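Local coordinates for VgrG protein (Vibrio cholerae, PDB 4DTH) that binds ATP and magnesium in its toxin domain and probably uses them to cross-link monomeric actin, at residues A198-A210 and A224-K237. Sequence-based numbering, arbitrary orientation.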
loop_
_atom_site.group_PDB
_atom_site.type_symbol
_atom_site.label_atom_id
_atom_site.label_comp_id
_atom_site.label_asym_id
_atom_site.label_seq_id
_atom_site.Cartn_x
_atom_site.Cartn_y
_atom_site.Cartn_z
ATOM N N ALA A 198 6.231 -11.841 -9.598
ATOM C CA ALA A 198 7.092 -11.135 -8.636
ATOM C C ALA A 198 8.414 -11.918 -8.522
ATOM O O ALA A 198 8.375 -13.152 -8.465
ATOM C CB ALA A 198 6.417 -11.044 -7.276
ATOM N N PRO A 199 9.581 -11.239 -8.600
ATOM C CA PRO A 199 10.866 -11.979 -8.587
ATOM C C PRO A 199 11.083 -12.852 -7.357
ATOM O O PRO A 199 11.704 -13.912 -7.457
ATOM C CB PRO A 199 11.923 -10.875 -8.679
ATOM C CG PRO A 199 11.212 -9.688 -9.198
ATOM C CD PRO A 199 9.796 -9.784 -8.725
ATOM N N TRP A 200 10.542 -12.418 -6.205
ATOM C CA TRP A 200 10.666 -13.155 -4.948
ATOM C C TRP A 200 9.827 -14.422 -4.899
ATOM O O TRP A 200 10.115 -15.291 -4.080
ATOM C CB TRP A 200 10.352 -12.249 -3.749
ATOM C CG TRP A 200 9.009 -11.579 -3.803
ATOM C CD1 TRP A 200 8.747 -10.304 -4.209
ATOM C CD2 TRP A 200 7.749 -12.147 -3.416
ATOM N NE1 TRP A 200 7.401 -10.041 -4.108
ATOM C CE2 TRP A 200 6.762 -11.158 -3.632
ATOM C CE3 TRP A 200 7.353 -13.399 -2.910
ATOM C CZ2 TRP A 200 5.403 -11.386 -3.369
ATOM C CZ3 TRP A 200 6.009 -13.623 -2.652
ATOM C CH2 TRP A 200 5.049 -12.627 -2.884
ATOM N N TYR A 201 8.762 -14.514 -5.720
ATOM C CA TYR A 201 7.905 -15.697 -5.704
ATOM C C TYR A 201 8.545 -16.861 -6.440
ATOM O O TYR A 201 8.851 -16.748 -7.630
ATOM C CB TYR A 201 6.496 -15.406 -6.244
ATOM C CG TYR A 201 5.588 -16.617 -6.203
ATOM C CD1 TYR A 201 5.194 -17.180 -4.989
ATOM C CD2 TYR A 201 5.138 -17.214 -7.375
ATOM C CE1 TYR A 201 4.360 -18.298 -4.948
ATOM C CE2 TYR A 201 4.290 -18.321 -7.345
ATOM C CZ TYR A 201 3.907 -18.861 -6.130
ATOM O OH TYR A 201 3.098 -19.968 -6.107
ATOM N N GLN A 202 8.733 -17.980 -5.730
ATOM C CA GLN A 202 9.372 -19.174 -6.287
ATOM C C GLN A 202 8.358 -20.267 -6.546
ATOM O O GLN A 202 8.071 -21.091 -5.673
ATOM C CB GLN A 202 10.520 -19.643 -5.384
ATOM C CG GLN A 202 11.534 -18.537 -5.113
ATOM C CD GLN A 202 12.746 -19.061 -4.394
ATOM O OE1 GLN A 202 13.373 -20.029 -4.825
ATOM N NE2 GLN A 202 13.127 -18.406 -3.309
ATOM N N LYS A 203 7.785 -20.260 -7.753
ATOM C CA LYS A 203 6.774 -21.237 -8.121
ATOM C C LYS A 203 7.232 -22.707 -8.018
ATOM O O LYS A 203 6.399 -23.580 -7.765
ATOM C CB LYS A 203 6.187 -20.911 -9.483
ATOM C CG LYS A 203 4.956 -21.725 -9.792
ATOM C CD LYS A 203 3.807 -20.838 -10.245
ATOM C CE LYS A 203 2.788 -21.639 -11.018
ATOM N NZ LYS A 203 3.339 -22.257 -12.249
ATOM N N SER A 204 8.557 -22.954 -8.129
ATOM C CA SER A 204 9.135 -24.299 -8.014
ATOM C C SER A 204 8.845 -24.932 -6.641
ATOM O O SER A 204 8.835 -26.161 -6.518
ATOM C CB SER A 204 10.636 -24.265 -8.283
ATOM O OG SER A 204 11.339 -23.533 -7.294
ATOM N N LEU A 205 8.600 -24.088 -5.612
ATOM C CA LEU A 205 8.303 -24.565 -4.259
ATOM C C LEU A 205 6.989 -25.356 -4.148
ATOM O O LEU A 205 6.846 -26.162 -3.228
ATOM C CB LEU A 205 8.342 -23.412 -3.244
ATOM C CG LEU A 205 9.718 -22.833 -2.982
ATOM C CD1 LEU A 205 9.606 -21.526 -2.244
ATOM C CD2 LEU A 205 10.620 -23.828 -2.215
ATOM N N LYS A 206 6.040 -25.135 -5.072
ATOM C CA LYS A 206 4.768 -25.871 -5.062
ATOM C C LYS A 206 5.001 -27.363 -5.271
ATOM O O LYS A 206 4.584 -28.174 -4.441
ATOM C CB LYS A 206 3.841 -25.361 -6.152
ATOM C CG LYS A 206 3.171 -24.070 -5.783
ATOM C CD LYS A 206 2.094 -23.808 -6.747
ATOM C CE LYS A 206 2.590 -22.969 -7.849
ATOM N NZ LYS A 206 1.778 -23.201 -9.055
ATOM N N SER A 207 5.704 -27.710 -6.368
ATOM C CA SER A 207 6.021 -29.104 -6.698
ATOM C C SER A 207 6.974 -29.702 -5.664
ATOM O O SER A 207 6.866 -30.891 -5.346
ATOM C CB SER A 207 6.597 -29.224 -8.105
ATOM O OG SER A 207 7.716 -28.373 -8.288
ATOM N N GLN A 208 7.860 -28.861 -5.091
ATOM C CA GLN A 208 8.780 -29.297 -4.050
ATOM C C GLN A 208 7.981 -29.774 -2.827
ATOM O O GLN A 208 8.246 -30.869 -2.346
ATOM C CB GLN A 208 9.756 -28.167 -3.668
ATOM C CG GLN A 208 10.935 -28.648 -2.810
ATOM C CD GLN A 208 12.117 -29.213 -3.599
ATOM O OE1 GLN A 208 13.192 -29.452 -3.045
ATOM N NE2 GLN A 208 11.978 -29.411 -4.917
ATOM N N PHE A 209 6.946 -28.997 -2.389
ATOM C CA PHE A 209 6.126 -29.385 -1.225
ATOM C C PHE A 209 5.440 -30.742 -1.472
ATOM O O PHE A 209 5.415 -31.585 -0.579
ATOM C CB PHE A 209 5.072 -28.306 -0.887
ATOM C CG PHE A 209 4.274 -28.577 0.368
ATOM C CD1 PHE A 209 4.821 -28.346 1.622
ATOM C CD2 PHE A 209 2.984 -29.097 0.294
ATOM C CE1 PHE A 209 4.091 -28.603 2.778
ATOM C CE2 PHE A 209 2.257 -29.358 1.450
ATOM C CZ PHE A 209 2.813 -29.115 2.682
ATOM N N ALA A 210 4.893 -30.932 -2.675
ATOM C CA ALA A 210 4.201 -32.166 -3.068
ATOM C C ALA A 210 5.118 -33.395 -2.895
ATOM O O ALA A 210 4.666 -34.415 -2.371
ATOM C CB ALA A 210 3.721 -32.052 -4.505
ATOM N N ALA A 224 -2.475 -26.542 0.228
ATOM C CA ALA A 224 -1.310 -26.590 1.121
ATOM C C ALA A 224 -0.027 -26.257 0.363
ATOM O O ALA A 224 0.767 -25.466 0.869
ATOM C CB ALA A 224 -1.191 -27.953 1.784
ATOM N N ALA A 225 0.154 -26.816 -0.863
ATOM C CA ALA A 225 1.343 -26.551 -1.688
ATOM C C ALA A 225 1.442 -25.068 -2.093
ATOM O O ALA A 225 2.538 -24.503 -2.078
ATOM C CB ALA A 225 1.352 -27.445 -2.916
ATOM N N ASN A 226 0.291 -24.441 -2.418
ATOM C CA ASN A 226 0.217 -23.024 -2.775
ATOM C C ASN A 226 0.586 -22.145 -1.585
ATOM O O ASN A 226 1.389 -21.219 -1.744
ATOM C CB ASN A 226 -1.185 -22.665 -3.295
ATOM C CG ASN A 226 -1.451 -23.139 -4.705
ATOM O OD1 ASN A 226 -0.596 -23.093 -5.577
ATOM N ND2 ASN A 226 -2.660 -23.564 -4.986
ATOM N N VAL A 227 0.023 -22.443 -0.394
ATOM C CA VAL A 227 0.316 -21.686 0.831
ATOM C C VAL A 227 1.803 -21.826 1.166
ATOM O O VAL A 227 2.455 -20.824 1.477
ATOM C CB VAL A 227 -0.595 -22.058 2.032
ATOM C CG1 VAL A 227 -0.136 -21.356 3.313
ATOM C CG2 VAL A 227 -2.055 -21.708 1.736
ATOM N N PHE A 228 2.341 -23.052 1.062
ATOM C CA PHE A 228 3.758 -23.295 1.335
ATOM C C PHE A 228 4.640 -22.465 0.412
ATOM O O PHE A 228 5.559 -21.825 0.902
ATOM C CB PHE A 228 4.097 -24.787 1.191
ATOM C CG PHE A 228 5.573 -25.093 1.305
ATOM C CD1 PHE A 228 6.165 -25.286 2.549
ATOM C CD2 PHE A 228 6.362 -25.229 0.169
ATOM C CE1 PHE A 228 7.522 -25.612 2.651
ATOM C CE2 PHE A 228 7.718 -25.569 0.275
ATOM C CZ PHE A 228 8.285 -25.740 1.517
ATOM N N ALA A 229 4.374 -22.475 -0.912
ATOM C CA ALA A 229 5.192 -21.701 -1.852
ATOM C C ALA A 229 5.133 -20.198 -1.569
ATOM O O ALA A 229 6.168 -19.531 -1.621
ATOM C CB ALA A 229 4.772 -21.977 -3.277
ATOM N N TYR A 230 3.939 -19.680 -1.244
ATOM C CA TYR A 230 3.730 -18.265 -0.946
ATOM C C TYR A 230 4.513 -17.859 0.308
ATOM O O TYR A 230 5.330 -16.931 0.246
ATOM C CB TYR A 230 2.222 -17.978 -0.784
ATOM C CG TYR A 230 1.917 -16.540 -0.416
ATOM C CD1 TYR A 230 2.029 -15.519 -1.358
ATOM C CD2 TYR A 230 1.563 -16.193 0.883
ATOM C CE1 TYR A 230 1.771 -14.193 -1.020
ATOM C CE2 TYR A 230 1.286 -14.871 1.230
ATOM C CZ TYR A 230 1.395 -13.875 0.274
ATOM O OH TYR A 230 1.149 -12.573 0.622
ATOM N N LEU A 231 4.269 -18.554 1.440
ATOM C CA LEU A 231 4.939 -18.251 2.709
ATOM C C LEU A 231 6.440 -18.467 2.629
ATOM O O LEU A 231 7.189 -17.587 3.048
ATOM C CB LEU A 231 4.346 -19.069 3.867
ATOM C CG LEU A 231 2.969 -18.637 4.359
ATOM C CD1 LEU A 231 2.493 -19.550 5.479
ATOM C CD2 LEU A 231 2.977 -17.161 4.838
ATOM N N THR A 232 6.892 -19.609 2.068
ATOM C CA THR A 232 8.332 -19.861 1.947
ATOM C C THR A 232 9.001 -18.767 1.115
ATOM O O THR A 232 10.053 -18.288 1.515
ATOM C CB THR A 232 8.636 -21.275 1.433
ATOM O OG1 THR A 232 7.980 -22.234 2.266
ATOM C CG2 THR A 232 10.123 -21.568 1.427
ATOM N N SER A 233 8.378 -18.346 -0.008
ATOM C CA SER A 233 8.939 -17.280 -0.849
ATOM C C SER A 233 9.112 -15.983 -0.048
ATOM O O SER A 233 10.163 -15.355 -0.134
ATOM C CB SER A 233 8.077 -17.045 -2.086
ATOM O OG SER A 233 8.112 -18.196 -2.922
ATOM N N ILE A 234 8.106 -15.616 0.765
ATOM C CA ILE A 234 8.164 -14.412 1.603
ATOM C C ILE A 234 9.245 -14.544 2.680
ATOM O O ILE A 234 10.020 -13.608 2.874
ATOM C CB ILE A 234 6.776 -14.065 2.199
ATOM C CG1 ILE A 234 5.842 -13.540 1.084
ATOM C CG2 ILE A 234 6.904 -13.029 3.363
ATOM C CD1 ILE A 234 4.438 -13.227 1.523
ATOM N N TYR A 235 9.285 -15.698 3.381
ATOM C CA TYR A 235 10.267 -15.922 4.451
ATOM C C TYR A 235 11.695 -15.861 3.908
ATOM O O TYR A 235 12.545 -15.207 4.515
ATOM C CB TYR A 235 10.034 -17.273 5.156
ATOM C CG TYR A 235 8.869 -17.350 6.126
ATOM C CD1 TYR A 235 7.673 -16.677 5.873
ATOM C CD2 TYR A 235 8.915 -18.196 7.228
ATOM C CE1 TYR A 235 6.567 -16.825 6.712
ATOM C CE2 TYR A 235 7.823 -18.338 8.082
ATOM C CZ TYR A 235 6.642 -17.676 7.804
ATOM O OH TYR A 235 5.590 -17.808 8.673
ATOM N N LEU A 236 11.949 -16.520 2.752
ATOM C CA LEU A 236 13.267 -16.537 2.114
ATOM C C LEU A 236 13.675 -15.150 1.633
ATOM O O LEU A 236 14.821 -14.756 1.841
ATOM C CB LEU A 236 13.333 -17.557 0.959
ATOM C CG LEU A 236 13.231 -19.037 1.339
ATOM C CD1 LEU A 236 13.306 -19.913 0.085
ATOM C CD2 LEU A 236 14.313 -19.446 2.346
ATOM N N LYS A 237 12.739 -14.397 1.020
ATOM C CA LYS A 237 13.008 -13.028 0.573
ATOM C C LYS A 237 13.327 -12.107 1.762
ATOM O O LYS A 237 14.238 -11.277 1.662
ATOM C CB LYS A 237 11.849 -12.466 -0.275
ATOM C CG LYS A 237 12.111 -11.065 -0.847
ATOM C CD LYS A 237 13.235 -11.043 -1.885
ATOM C CE LYS A 237 13.327 -9.692 -2.546
ATOM N NZ LYS A 237 14.367 -9.712 -3.604
HETATM O O HOH W 1 11.927 -15.864 -2.263
HETATM O O HOH W 2 1.468 -19.996 -3.995
#
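Q202 N donates to S233 OG, 2.9 Å away and nearly straight at 170°, tying the loop that leads into helix 204-212 to the longer helix. The same OG donates in turn to A229 O, 2.7 Å from it. That carbonyl also takes S233 N, the two donors coming from opposite faces of its plane, so the hydroxyl links loop to helix without breaking the helical bond. A water adds a second link, donating to W200 O and S233 O and accepting from Q202 NE2; another accepts from Y201 OH and donates to N226 O, bridging the tyrosine hydroxyl to that carbonyl. W200 turns its indole between its own backbone N and carbonyl carbon (chi1 55°), which puts the six-membered ring's edge against S233 CB, while CZ3 touches I234 CG1 at 3.7 Å and K237 folds its aliphatic chain against W200 CB. The indole NE1 is bonded to I277 O. Two successive helices of the actin cross-linking domain pack obliquely here: the segments 204-210 and 224-237 run at 125° to each other, their short axes 7.9 Å apart at closest approach, near enough for L205 to enter as a knob among F228, A229, T232 and S233. L205 CB rests on A229, and CD1 reaches T232 CG2. Further along, F209 carries its ring obliquely across F228, centroids 4.8 Å apart, with CD1 over one face of F228; T232 OG1 is centred over the opposite face. The other ortho side of F209, CD2, meets A225 CA, and CE2 reaches A224 CB at 3.7 Å. K206 lays CG on A229 CB; its ammonium hydrogen-bonds G185 O as modelled, though the placing of that end is uncertain.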